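Protein ninB (Enterobacteria phage lambda, PDB 1PC6) is probably the recombination protein Orf, which appears to help initiate genetic exchange in a manner resembling the bacterial RecFOR proteins. Local coordinates at residues A[47-52]-A[110-115]; A[51-56]-A[74-79]; A[56-61]-A[126-131]. One frame throughout, in Å; residues are numbered along the deposited sequence.

Contact 1: residues A[47-52]-A[110-115]; sequences RKLWAC and AELLEL
Leu49 spreads its two methyl groups between a neighbour in its own helix and a partner across the contact. Its CD2 lies over one face of the Trp50 indole, about 3.3 Å above the ring plane and offset toward the rim. The other methyl, CD1, points across the gap to Leu112, where it meets CD2 at 4.1 Å. Leu49 therefore touches the indole with one methyl and Leu112 with the other; with chi1 at 163°, CG lies opposite the backbone N and the fork reaches over the interface.

The Leu49 and Leu112 side chains meet at roughly a right angle, so they touch through single methyls and not along their lengths. Leu113 approaches differently. Its CG is swung to the side of the backbone N (chi1 -78°) and the chain then reaches out, bringing CD2 down on the backbone of the opposite helix, 3.8 Å from Leu49 CA and 4.0 Å from Leu49 CB. Here the helices come close, with 6.6 Å between the CA atoms of Leu49 and Leu113. At longer range Leu113 CD2 is flanked by Lys48 CB at 5.0 Å and Cys52 SG at 4.9 Å, and so sits over one turn of helix 43-59.

Further cover comes from helix 69-80, where Phe76 packs on Leu112 and Ala69 on Trp50, and from Ile116 beside Leu49. The case illustrates how, in these two segments, helices 43-59 and 106-122 meet through aliphatic contacts. The paired groups are methyls and aliphatic carbons without directional bonds, which implies that the fit of their shapes and their removal from water hold this part of the interface together.

Contact 2: residues A[51-56]-A[74-79]; sequences ACLGDV and CVFTAA
The Phe76 ring of helix 69-80 is met by Leu53 and Val56 of helix 43-59, in a pair of consecutive helices, joined by a loop, whose packing here centres on one aromatic side chain. Leu53 comes to the ring obliquely, its CD2 lying 4.0 Å from CD2 of Phe76. The two side chains slide past one another in opposite directions, each reaching toward the other's helix. Val56, one turn further along, arrives at the ring edge, with CG1 near the ring plane. The gap between backbones is considerable, 9.3 Å from Leu53 CA to Phe76 CA, and the side chains bridge it. Phe76 can do so because its ring is turned to the side of the backbone N, with chi1 at -79°, and extends directly toward helix 43-59.

A second shell holds this small cluster in place. Phe119 of helix 106-122 meets the Phe76 ring edge-to-face, while Trp72, one turn back in helix 69-80, meets it with the planes inclined by about 30° and also touches Val56. Leu53 is backed by Ala69, Lys73 and Ile116. Beyond the chain, Leu89 of the second subunit packs on Val75, Phe76 and Ala79, so the aromatic side chain that joins two helices within one subunit also contributes to the dimer. The ring carbon CE2 of Phe76 marks where the two aliphatic approaches converge: it lies 4.4 Å from both Leu53 CD2 and Val56 CG1.

Contact 3: residues A[56-61]-A[126-131]; sequences VSRQVE and KWSDEA
Gln59 turns its carboxamide squarely to the backbone of Lys126 and grips it at two points. The Lys126 N donates to Gln59 OE1 over 2.7 Å, nearly straight at 167° and directed onto a lone pair in the plane of the amide. In return Gln59 NE2 donates to Lys126 O over 2.6 Å. This second acceptor lies almost in the Gln59 amide plane, whereas the donor is tilted 18° from the carbonyl plane of Lys126. Extended beyond CG (chi2 179°), the glutamine reaches from the last turn of its helix to the loop residue Lys126, just ahead of the next helix.

Next to this pairing, Val56 and Trp127 lie side by side and point the same way, Val56 CG2 approaching Trp127 CH2 obliquely at 4.1 Å. Arg58 brings the edge of its guanidinium near Ser128, but the stronger partner of both is the Asp55 carboxylate: a salt bridge from Arg58 NH2 and a hydrogen bond with Ser128 OG.

Trp127 occupies the N-cap position of helix 128-140. Two bonds in opposite senses fix the rotation of the amide, and imply that one side chain satisfies both polar backbone groups of Lys126 just before that helix.

How the contacts relate
Helix 43-59 opens all three loops, its successive turns serving contacts 1, 2 and 3 in order. Contact 2 closes the shortest, with 17 residues between its segments, and returns helix 69-80 to the starting helix. Contact 1 closes at 110-115, beyond the two-stranded hairpin, so its loop takes in that of contact 2, although their first segments overlap at Ala51 and Cys52. Contact 3 starts later and ends last, at 126-131, thereby crossing both others. Helices 69-80 and 106-122 also touch directly, Leu115 CD2 lying 3.7 Å from Ala79 CB. A probable hydrogen bond of 2.8 Å from Ser128 N to Asp55 OD1 ties the start of helix 128-140 to the same core.

Contact 1: residues A[47-52]-A[110-115]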
ATOM      1  N   ARG A  47       0.306 -12.145  -0.286  1.00 71.97           N
ATOM      2  CA  ARG A  47      -0.577 -12.981   0.524  1.00 69.09           C
ATOM      3  C   ARG A  47       0.238 -13.739   1.580  1.00 66.84           C
ATOM      4  O   ARG A  47      -0.225 -13.920   2.711  1.00 66.67           O
ATOM      5  CB  ARG A  47      -1.353 -13.965  -0.363  1.00 68.89           C
ATOM      6  N   LYS A  48       1.447 -14.169   1.206  1.00 63.14           N
ATOM      7  CA  LYS A  48       2.331 -14.891   2.117  1.00 59.60           C
ATOM      8  C   LYS A  48       2.862 -13.937   3.197  1.00 58.49           C
ATOM      9  O   LYS A  48       2.779 -14.244   4.390  1.00 59.68           O
ATOM     10  CB  LYS A  48       3.494 -15.535   1.343  1.00 56.55           C
ATOM     11  N   LEU A  49       3.396 -12.782   2.796  1.00 56.29           N
ATOM     12  CA  LEU A  49       3.909 -11.807   3.765  1.00 53.72           C
ATOM     13  C   LEU A  49       2.872 -11.470   4.828  1.00 51.68           C
ATOM     14  O   LEU A  49       3.148 -11.517   6.023  1.00 51.44           O
ATOM     15  CB  LEU A  49       4.309 -10.501   3.075  1.00 55.71           C
ATOM     16  CG  LEU A  49       4.465  -9.280   4.007  1.00 56.52           C
ATOM     17  CD1 LEU A  49       5.897  -9.165   4.520  1.00 56.72           C
ATOM     18  CD2 LEU A  49       4.098  -8.019   3.251  1.00 56.77           C
ATOM     19  N   TRP A  50       1.673 -11.120   4.390  1.00 49.16           N
ATOM     20  CA  TRP A  50       0.636 -10.757   5.332  1.00 49.75           C
ATOM     21  C   TRP A  50       0.067 -11.896   6.132  1.00 48.99           C
ATOM     22  O   TRP A  50      -0.536 -11.676   7.170  1.00 51.17           O
ATOM     23  CB  TRP A  50      -0.476  -9.998   4.622  1.00 51.13           C
ATOM     24  CG  TRP A  50      -0.019  -8.642   4.249  1.00 52.13           C
ATOM     25  CD1 TRP A  50       0.440  -8.241   3.037  1.00 52.60           C
ATOM     26  CD2 TRP A  50       0.166  -7.538   5.137  1.00 51.88           C
ATOM     27  NE1 TRP A  50       0.911  -6.955   3.112  1.00 53.64           N
ATOM     28  CE2 TRP A  50       0.755  -6.501   4.394  1.00 52.42           C
ATOM     29  CE3 TRP A  50      -0.102  -7.330   6.493  1.00 51.48           C
ATOM     30  CZ2 TRP A  50       1.083  -5.268   4.960  1.00 52.73           C
ATOM     31  CZ3 TRP A  50       0.223  -6.110   7.054  1.00 51.74           C
ATOM     32  CH2 TRP A  50       0.810  -5.092   6.287  1.00 52.46           C
ATOM     33  N   ALA A  51       0.244 -13.116   5.655  1.00 48.85           N
ATOM     34  CA  ALA A  51      -0.252 -14.262   6.400  1.00 48.83           C
ATOM     35  C   ALA A  51       0.743 -14.507   7.533  1.00 49.02           C
ATOM     36  O   ALA A  51       0.357 -14.921   8.625  1.00 47.86           O
ATOM     37  CB  ALA A  51      -0.347 -15.477   5.500  1.00 49.23           C
ATOM     38  N   CYS A  52       2.021 -14.240   7.257  1.00 48.37           N
ATOM     39  CA  CYS A  52       3.092 -14.397   8.242  1.00 49.40           C
ATOM     40  C   CYS A  52       2.916 -13.371   9.326  1.00 48.36           C
ATOM     41  O   CYS A  52       2.793 -13.704  10.505  1.00 49.81           O
ATOM     42  CB  CYS A  52       4.455 -14.162   7.609  1.00 50.42           C
ATOM     43  SG  CYS A  52       4.856 -15.352   6.375  1.00 58.39           S
ATOM     44  N   ALA A 110      13.008 -10.373  -0.342  1.00 73.89           N
ATOM     45  CA  ALA A 110      13.232 -11.794  -0.139  1.00 73.20           C
ATOM     46  C   ALA A 110      13.771 -12.000   1.289  1.00 72.97           C
ATOM     47  O   ALA A 110      13.338 -12.913   2.001  1.00 73.39           O
ATOM     48  CB  ALA A 110      14.227 -12.310  -1.172  1.00 72.52           C
ATOM     49  N   GLU A 111      14.701 -11.134   1.704  1.00 71.25           N
ATOM     50  CA  GLU A 111      15.299 -11.196   3.042  1.00 69.06           C
ATOM     51  C   GLU A 111      14.302 -10.938   4.158  1.00 66.24           C
ATOM     52  O   GLU A 111      14.388 -11.541   5.227  1.00 65.34           O
ATOM     53  CB  GLU A 111      16.441 -10.191   3.166  1.00 70.40           C
ATOM     54  CG  GLU A 111      17.769 -10.719   2.687  1.00 74.94           C
ATOM     55  CD  GLU A 111      18.899  -9.737   2.907  1.00 77.65           C
ATOM     56  OE1 GLU A 111      18.917  -9.088   3.973  1.00 77.27           O
ATOM     57  OE2 GLU A 111      19.776  -9.623   2.019  1.00 80.57           O
ATOM     58  N   LEU A 112      13.367 -10.026   3.905  1.00 63.35           N
ATOM     59  CA  LEU A 112      12.343  -9.676   4.875  1.00 60.73           C
ATOM     60  C   LEU A 112      11.550 -10.913   5.227  1.00 60.08           C
ATOM     61  O   LEU A 112      11.330 -11.212   6.401  1.00 60.92           O
ATOM     62  CB  LEU A 112      11.408  -8.616   4.295  1.00 59.50           C
ATOM     63  CG  LEU A 112      10.085  -8.371   5.028  1.00 58.34           C
ATOM     64  CD1 LEU A 112      10.337  -8.215   6.520  1.00 56.86           C
ATOM     65  CD2 LEU A 112       9.407  -7.138   4.454  1.00 55.25           C
ATOM     66  N   LEU A 113      11.127 -11.630   4.195  1.00 59.55           N
ATOM     67  CA  LEU A 113      10.353 -12.853   4.369  1.00 59.31           C
ATOM     68  C   LEU A 113      11.145 -13.912   5.129  1.00 57.73           C
ATOM     69  O   LEU A 113      10.577 -14.697   5.898  1.00 56.89           O
ATOM     70  CB  LEU A 113       9.927 -13.410   3.000  1.00 61.10           C
ATOM     71  CG  LEU A 113       8.745 -12.774   2.253  1.00 60.92           C
ATOM     72  CD1 LEU A 113       8.616 -13.405   0.891  1.00 61.08           C
ATOM     73  CD2 LEU A 113       7.455 -12.978   3.032  1.00 61.69           C
ATOM     74  N   GLU A 114      12.456 -13.937   4.901  1.00 56.50           N
ATOM     75  CA  GLU A 114      13.339 -14.895   5.569  1.00 54.95           C
ATOM     76  C   GLU A 114      13.400 -14.538   7.055  1.00 51.83           C
ATOM     77  O   GLU A 114      13.293 -15.408   7.933  1.00 48.93           O
ATOM     78  CB  GLU A 114      14.754 -14.848   4.937  1.00 56.62           C
ATOM     79  N   LEU A 115      13.565 -13.247   7.322  1.00 48.85           N
ATOM     80  CA  LEU A 115      13.620 -12.766   8.686  1.00 48.26           C
ATOM     81  C   LEU A 115      12.333 -13.175   9.400  1.00 49.30           C
ATOM     82  O   LEU A 115      12.369 -13.855  10.434  1.00 49.52           O
ATOM     83  CB  LEU A 115      13.755 -11.251   8.704  1.00 45.95           C
ATOM     84  CG  LEU A 115      13.937 -10.676  10.105  1.00 44.25           C
ATOM     85  CD1 LEU A 115      15.089 -11.368  10.793  1.00 41.43           C
ATOM     86  CD2 LEU A 115      14.187  -9.190  10.012  1.00 45.06           C
TER

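Contact 2: residues A[51-56]-A[74-79]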
ATOM      1  N   ALA A  51       0.244 -13.116   5.655  1.00 48.85           N
ATOM      2  CA  ALA A  51      -0.252 -14.262   6.400  1.00 48.83           C
ATOM      3  C   ALA A  51       0.743 -14.507   7.533  1.00 49.02           C
ATOM      4  O   ALA A  51       0.357 -14.921   8.625  1.00 47.86           O
ATOM      5  CB  ALA A  51      -0.347 -15.477   5.500  1.00 49.23           C
ATOM      6  N   CYS A  52       2.021 -14.240   7.257  1.00 48.37           N
ATOM      7  CA  CYS A  52       3.092 -14.397   8.242  1.00 49.40           C
ATOM      8  C   CYS A  52       2.916 -13.371   9.326  1.00 48.36           C
ATOM      9  O   CYS A  52       2.793 -13.704  10.505  1.00 49.81           O
ATOM     10  CB  CYS A  52       4.455 -14.162   7.609  1.00 50.42           C
ATOM     11  SG  CYS A  52       4.856 -15.352   6.375  1.00 58.39           S
ATOM     12  N   LEU A  53       2.934 -12.110   8.907  1.00 46.10           N
ATOM     13  CA  LEU A  53       2.762 -11.003   9.820  1.00 44.28           C
ATOM     14  C   LEU A  53       1.528 -11.267  10.678  1.00 43.73           C
ATOM     15  O   LEU A  53       1.567 -11.087  11.890  1.00 44.80           O
ATOM     16  CB  LEU A  53       2.609  -9.697   9.034  1.00 42.27           C
ATOM     17  CG  LEU A  53       3.801  -9.374   8.128  1.00 40.78           C
ATOM     18  CD1 LEU A  53       3.615  -8.016   7.484  1.00 40.05           C
ATOM     19  CD2 LEU A  53       5.078  -9.390   8.938  1.00 36.71           C
ATOM     20  N   GLY A  54       0.446 -11.723  10.051  1.00 41.77           N
ATOM     21  CA  GLY A  54      -0.774 -11.998  10.789  1.00 40.78           C
ATOM     22  C   GLY A  54      -0.579 -13.065  11.845  1.00 41.75           C
ATOM     23  O   GLY A  54      -1.021 -12.907  12.981  1.00 42.94           O
ATOM     24  N   ASP A  55       0.093 -14.148  11.467  1.00 41.31           N
ATOM     25  CA  ASP A  55       0.356 -15.261  12.372  1.00 41.82           C
ATOM     26  C   ASP A  55       1.179 -14.800  13.550  1.00 40.74           C
ATOM     27  O   ASP A  55       0.831 -15.062  14.699  1.00 40.98           O
ATOM     28  CB  ASP A  55       1.105 -16.382  11.647  1.00 44.65           C
ATOM     29  CG  ASP A  55       0.226 -17.131  10.668  1.00 45.69           C
ATOM     30  OD1 ASP A  55       0.771 -17.777   9.740  1.00 45.22           O
ATOM     31  OD2 ASP A  55      -1.008 -17.076  10.839  1.00 47.24           O
ATOM     32  N   VAL A  56       2.282 -14.127  13.263  1.00 38.75           N
ATOM     33  CA  VAL A  56       3.138 -13.631  14.325  1.00 40.02           C
ATOM     34  C   VAL A  56       2.318 -12.702  15.194  1.00 40.82           C
ATOM     35  O   VAL A  56       2.427 -12.709  16.412  1.00 42.01           O
ATOM     36  CB  VAL A  56       4.325 -12.851  13.757  1.00 40.15           C
ATOM     37  CG1 VAL A  56       5.064 -12.143  14.880  1.00 40.76           C
ATOM     38  CG2 VAL A  56       5.253 -13.793  13.019  1.00 38.97           C
ATOM     39  N   CYS A  74       6.851  -3.097  10.415  1.00 43.86           N
ATOM     40  CA  CYS A  74       7.800  -2.062  10.824  1.00 44.25           C
ATOM     41  C   CYS A  74       8.992  -2.657  11.567  1.00 42.78           C
ATOM     42  O   CYS A  74      10.145  -2.471  11.175  1.00 41.84           O
ATOM     43  CB  CYS A  74       7.118  -1.042  11.739  1.00 45.73           C
ATOM     44  SG  CYS A  74       6.424   0.378  10.911  1.00 51.37           S
ATOM     45  N   VAL A  75       8.693  -3.357  12.656  1.00 40.92           N
ATOM     46  CA  VAL A  75       9.716  -3.976  13.475  1.00 40.62           C
ATOM     47  C   VAL A  75      10.633  -4.824  12.608  1.00 42.07           C
ATOM     48  O   VAL A  75      11.860  -4.717  12.682  1.00 42.23           O
ATOM     49  CB  VAL A  75       9.089  -4.872  14.563  1.00 38.28           C
ATOM     50  CG1 VAL A  75      10.171  -5.394  15.494  1.00 37.12           C
ATOM     51  CG2 VAL A  75       8.039  -4.097  15.339  1.00 36.44           C
ATOM     52  N   PHE A  76      10.038  -5.669  11.779  1.00 43.09           N
ATOM     53  CA  PHE A  76      10.845  -6.517  10.932  1.00 44.43           C
ATOM     54  C   PHE A  76      11.635  -5.690   9.944  1.00 45.32           C
ATOM     55  O   PHE A  76      12.831  -5.889   9.803  1.00 47.04           O
ATOM     56  CB  PHE A  76       9.981  -7.555  10.216  1.00 42.63           C
ATOM     57  CG  PHE A  76       9.610  -8.721  11.085  1.00 41.13           C
ATOM     58  CD1 PHE A  76      10.595  -9.518  11.651  1.00 40.29           C
ATOM     59  CD2 PHE A  76       8.275  -9.007  11.362  1.00 41.30           C
ATOM     60  CE1 PHE A  76      10.261 -10.587  12.490  1.00 42.89           C
ATOM     61  CE2 PHE A  76       7.925 -10.076  12.199  1.00 42.27           C
ATOM     62  CZ  PHE A  76       8.920 -10.866  12.765  1.00 41.79           C
ATOM     63  N   THR A  77      10.990  -4.749   9.269  1.00 45.50           N
ATOM     64  CA  THR A  77      11.707  -3.916   8.313  1.00 44.65           C
ATOM     65  C   THR A  77      12.790  -3.113   9.030  1.00 45.34           C
ATOM     66  O   THR A  77      13.868  -2.879   8.490  1.00 45.83           O
ATOM     67  CB  THR A  77      10.758  -2.955   7.614  1.00 44.87           C
ATOM     68  OG1 THR A  77       9.812  -3.703   6.841  1.00 45.81           O
ATOM     69  CG2 THR A  77      11.524  -2.023   6.702  1.00 46.81           C
ATOM     70  N   ALA A  78      12.503  -2.697  10.258  1.00 45.95           N
ATOM     71  CA  ALA A  78      13.458  -1.924  11.039  1.00 46.31           C
ATOM     72  C   ALA A  78      14.730  -2.716  11.280  1.00 47.09           C
ATOM     73  O   ALA A  78      15.805  -2.144  11.401  1.00 47.07           O
ATOM     74  CB  ALA A  78      12.844  -1.523  12.365  1.00 46.26           C
ATOM     75  N   ALA A  79      14.599  -4.036  11.352  1.00 49.33           N
ATOM     76  CA  ALA A  79      15.739  -4.928  11.590  1.00 51.27           C
ATOM     77  C   ALA A  79      16.677  -5.057  10.382  1.00 52.51           C
ATOM     78  O   ALA A  79      17.821  -5.492  10.514  1.00 52.88           O
ATOM     79  CB  ALA A  79      15.236  -6.314  12.011  1.00 49.25           C
TER

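Contact 3: residues A[56-61]-A[126-131]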
ATOM      1  N   VAL A  56       2.282 -14.127  13.263  1.00 38.75           N
ATOM      2  CA  VAL A  56       3.138 -13.631  14.325  1.00 40.02           C
ATOM      3  C   VAL A  56       2.318 -12.702  15.194  1.00 40.82           C
ATOM      4  O   VAL A  56       2.427 -12.709  16.412  1.00 42.01           O
ATOM      5  CB  VAL A  56       4.325 -12.851  13.757  1.00 40.15           C
ATOM      6  CG1 VAL A  56       5.064 -12.143  14.880  1.00 40.76           C
ATOM      7  CG2 VAL A  56       5.253 -13.793  13.019  1.00 38.97           C
ATOM      8  N   SER A  57       1.486 -11.907  14.539  1.00 41.45           N
ATOM      9  CA  SER A  57       0.630 -10.949  15.209  1.00 41.92           C
ATOM     10  C   SER A  57      -0.197 -11.657  16.246  1.00 42.86           C
ATOM     11  O   SER A  57      -0.236 -11.268  17.410  1.00 44.03           O
ATOM     12  CB  SER A  57      -0.299 -10.293  14.193  1.00 41.93           C
ATOM     13  OG  SER A  57      -1.191  -9.385  14.812  1.00 44.60           O
ATOM     14  N   ARG A  58      -0.867 -12.704  15.800  1.00 43.76           N
ATOM     15  CA  ARG A  58      -1.727 -13.494  16.664  1.00 45.03           C
ATOM     16  C   ARG A  58      -0.994 -14.329  17.704  1.00 44.85           C
ATOM     17  O   ARG A  58      -1.457 -14.473  18.835  1.00 45.81           O
ATOM     18  CB  ARG A  58      -2.579 -14.450  15.818  1.00 46.77           C
ATOM     19  CG  ARG A  58      -3.832 -13.853  15.196  1.00 51.49           C
ATOM     20  CD  ARG A  58      -4.634 -14.927  14.470  1.00 53.40           C
ATOM     21  NE  ARG A  58      -3.929 -15.423  13.285  1.00 57.50           N
ATOM     22  CZ  ARG A  58      -3.754 -14.720  12.165  1.00 57.89           C
ATOM     23  NH1 ARG A  58      -4.239 -13.485  12.070  1.00 59.41           N
ATOM     24  NH2 ARG A  58      -3.083 -15.242  11.141  1.00 56.55           N
ATOM     25  N   GLN A  59       0.156 -14.870  17.332  1.00 44.39           N
ATOM     26  CA  GLN A  59       0.858 -15.765  18.234  1.00 43.15           C
ATOM     27  C   GLN A  59       1.933 -15.257  19.168  1.00 42.64           C
ATOM     28  O   GLN A  59       2.038 -15.739  20.284  1.00 42.52           O
ATOM     29  CB  GLN A  59       1.397 -16.944  17.422  1.00 41.53           C
ATOM     30  CG  GLN A  59       0.295 -17.672  16.672  1.00 38.60           C
ATOM     31  CD  GLN A  59       0.799 -18.820  15.833  1.00 38.48           C
ATOM     32  OE1 GLN A  59       1.533 -19.679  16.318  1.00 40.87           O
ATOM     33  NE2 GLN A  59       0.397 -18.851  14.568  1.00 36.95           N
ATOM     34  N   VAL A  60       2.733 -14.291  18.756  1.00 43.29           N
ATOM     35  CA  VAL A  60       3.786 -13.861  19.658  1.00 44.70           C
ATOM     36  C   VAL A  60       3.608 -12.445  20.226  1.00 48.22           C
ATOM     37  O   VAL A  60       3.339 -11.490  19.490  1.00 50.78           O
ATOM     38  CB  VAL A  60       5.163 -14.031  18.959  1.00 40.97           C
ATOM     39  CG1 VAL A  60       5.016 -14.985  17.781  1.00 38.45           C
ATOM     40  CG2 VAL A  60       5.706 -12.711  18.505  1.00 40.47           C
ATOM     41  N   GLU A  61       3.729 -12.301  21.544  1.00 49.25           N
ATOM     42  CA  GLU A  61       3.582 -10.974  22.114  1.00 50.14           C
ATOM     43  C   GLU A  61       4.936 -10.319  22.296  1.00 49.19           C
ATOM     44  O   GLU A  61       5.869 -10.923  22.825  1.00 48.88           O
ATOM     45  CB  GLU A  61       2.849 -11.012  23.444  1.00 53.28           C
ATOM     46  CG  GLU A  61       3.676 -11.448  24.615  1.00 59.55           C
ATOM     47  CD  GLU A  61       3.375 -10.608  25.837  1.00 63.52           C
ATOM     48  OE1 GLU A  61       2.167 -10.432  26.157  1.00 62.99           O
ATOM     49  OE2 GLU A  61       4.348 -10.125  26.470  1.00 66.63           O
ATOM     50  N   LYS A 126       2.857 -21.320  14.585  1.00 52.41           N
ATOM     51  CA  LYS A 126       2.205 -22.263  13.690  1.00 52.02           C
ATOM     52  C   LYS A 126       1.769 -21.417  12.496  1.00 51.01           C
ATOM     53  O   LYS A 126       1.006 -20.468  12.658  1.00 50.76           O
ATOM     54  CB  LYS A 126       0.979 -22.889  14.356  1.00 53.74           C
ATOM     55  CG  LYS A 126       0.225 -23.847  13.440  1.00 56.47           C
ATOM     56  CD  LYS A 126      -1.109 -24.304  14.030  1.00 58.40           C
ATOM     57  CE  LYS A 126      -1.940 -25.085  13.003  1.00 57.94           C
ATOM     58  NZ  LYS A 126      -1.192 -26.244  12.426  1.00 58.64           N
ATOM     59  N   TRP A 127       2.266 -21.745  11.307  1.00 50.98           N
ATOM     60  CA  TRP A 127       1.936 -20.983  10.102  1.00 52.11           C
ATOM     61  C   TRP A 127       0.583 -21.351   9.522  1.00 53.87           C
ATOM     62  O   TRP A 127       0.354 -22.495   9.140  1.00 53.37           O
ATOM     63  CB  TRP A 127       3.021 -21.183   9.060  1.00 53.66           C
ATOM     64  CG  TRP A 127       4.334 -20.679   9.527  1.00 56.22           C
ATOM     65  CD1 TRP A 127       5.440 -21.418   9.827  1.00 56.63           C
ATOM     66  CD2 TRP A 127       4.674 -19.315   9.798  1.00 57.31           C
ATOM     67  NE1 TRP A 127       6.452 -20.599  10.273  1.00 57.93           N
ATOM     68  CE2 TRP A 127       6.007 -19.301  10.263  1.00 58.06           C
ATOM     69  CE3 TRP A 127       3.979 -18.102   9.695  1.00 56.11           C
ATOM     70  CZ2 TRP A 127       6.663 -18.116  10.625  1.00 57.28           C
ATOM     71  CZ3 TRP A 127       4.629 -16.927  10.055  1.00 55.75           C
ATOM     72  CH2 TRP A 127       5.957 -16.944  10.514  1.00 55.79           C
ATOM     73  N   SER A 128      -0.300 -20.355   9.449  1.00 57.24           N
ATOM     74  CA  SER A 128      -1.677 -20.522   8.968  1.00 59.73           C
ATOM     75  C   SER A 128      -1.802 -20.895   7.505  1.00 62.29           C
ATOM     76  O   SER A 128      -2.710 -21.649   7.123  1.00 62.44           O
ATOM     77  CB  SER A 128      -2.482 -19.242   9.216  1.00 58.45           C
ATOM     78  OG  SER A 128      -1.967 -18.158   8.450  1.00 60.33           O
ATOM     79  N   ASP A 129      -0.898 -20.349   6.694  1.00 65.18           N
ATOM     80  CA  ASP A 129      -0.897 -20.594   5.263  1.00 66.84           C
ATOM     81  C   ASP A 129      -0.632 -22.063   4.980  1.00 67.40           C
ATOM     82  O   ASP A 129      -1.299 -22.661   4.135  1.00 65.77           O
ATOM     83  CB  ASP A 129       0.147 -19.708   4.588  1.00 69.07           C
ATOM     84  CG  ASP A 129      -0.344 -19.147   3.271  1.00 71.11           C
ATOM     85  OD1 ASP A 129      -1.522 -18.729   3.201  1.00 71.32           O
ATOM     86  OD2 ASP A 129       0.448 -19.112   2.308  1.00 74.84           O
ATOM     87  N   GLU A 130       0.334 -22.638   5.693  1.00 69.02           N
ATOM     88  CA  GLU A 130       0.656 -24.057   5.543  1.00 71.86           C
ATOM     89  C   GLU A 130      -0.550 -24.891   5.976  1.00 71.48           C
ATOM     90  O   GLU A 130      -0.819 -25.949   5.416  1.00 72.55           O
ATOM     91  CB  GLU A 130       1.829 -24.471   6.434  1.00 74.70           C
ATOM     92  CG  GLU A 130       3.211 -23.965   6.069  1.00 79.15           C
ATOM     93  CD  GLU A 130       4.261 -24.496   7.050  1.00 83.38           C
ATOM     94  OE1 GLU A 130       5.444 -24.080   6.968  1.00 86.05           O
ATOM     95  OE2 GLU A 130       3.895 -25.337   7.909  1.00 85.25           O
ATOM     96  N   ALA A 131      -1.255 -24.418   6.998  1.00 70.52           N
ATOM     97  CA  ALA A 131      -2.421 -25.116   7.519  1.00 69.35           C
ATOM     98  C   ALA A 131      -3.503 -25.241   6.453  1.00 69.11           C
ATOM     99  O   ALA A 131      -4.102 -26.305   6.280  1.00 67.84           O
ATOM    100  CB  ALA A 131      -2.960 -24.374   8.730  1.00 70.29           C
TER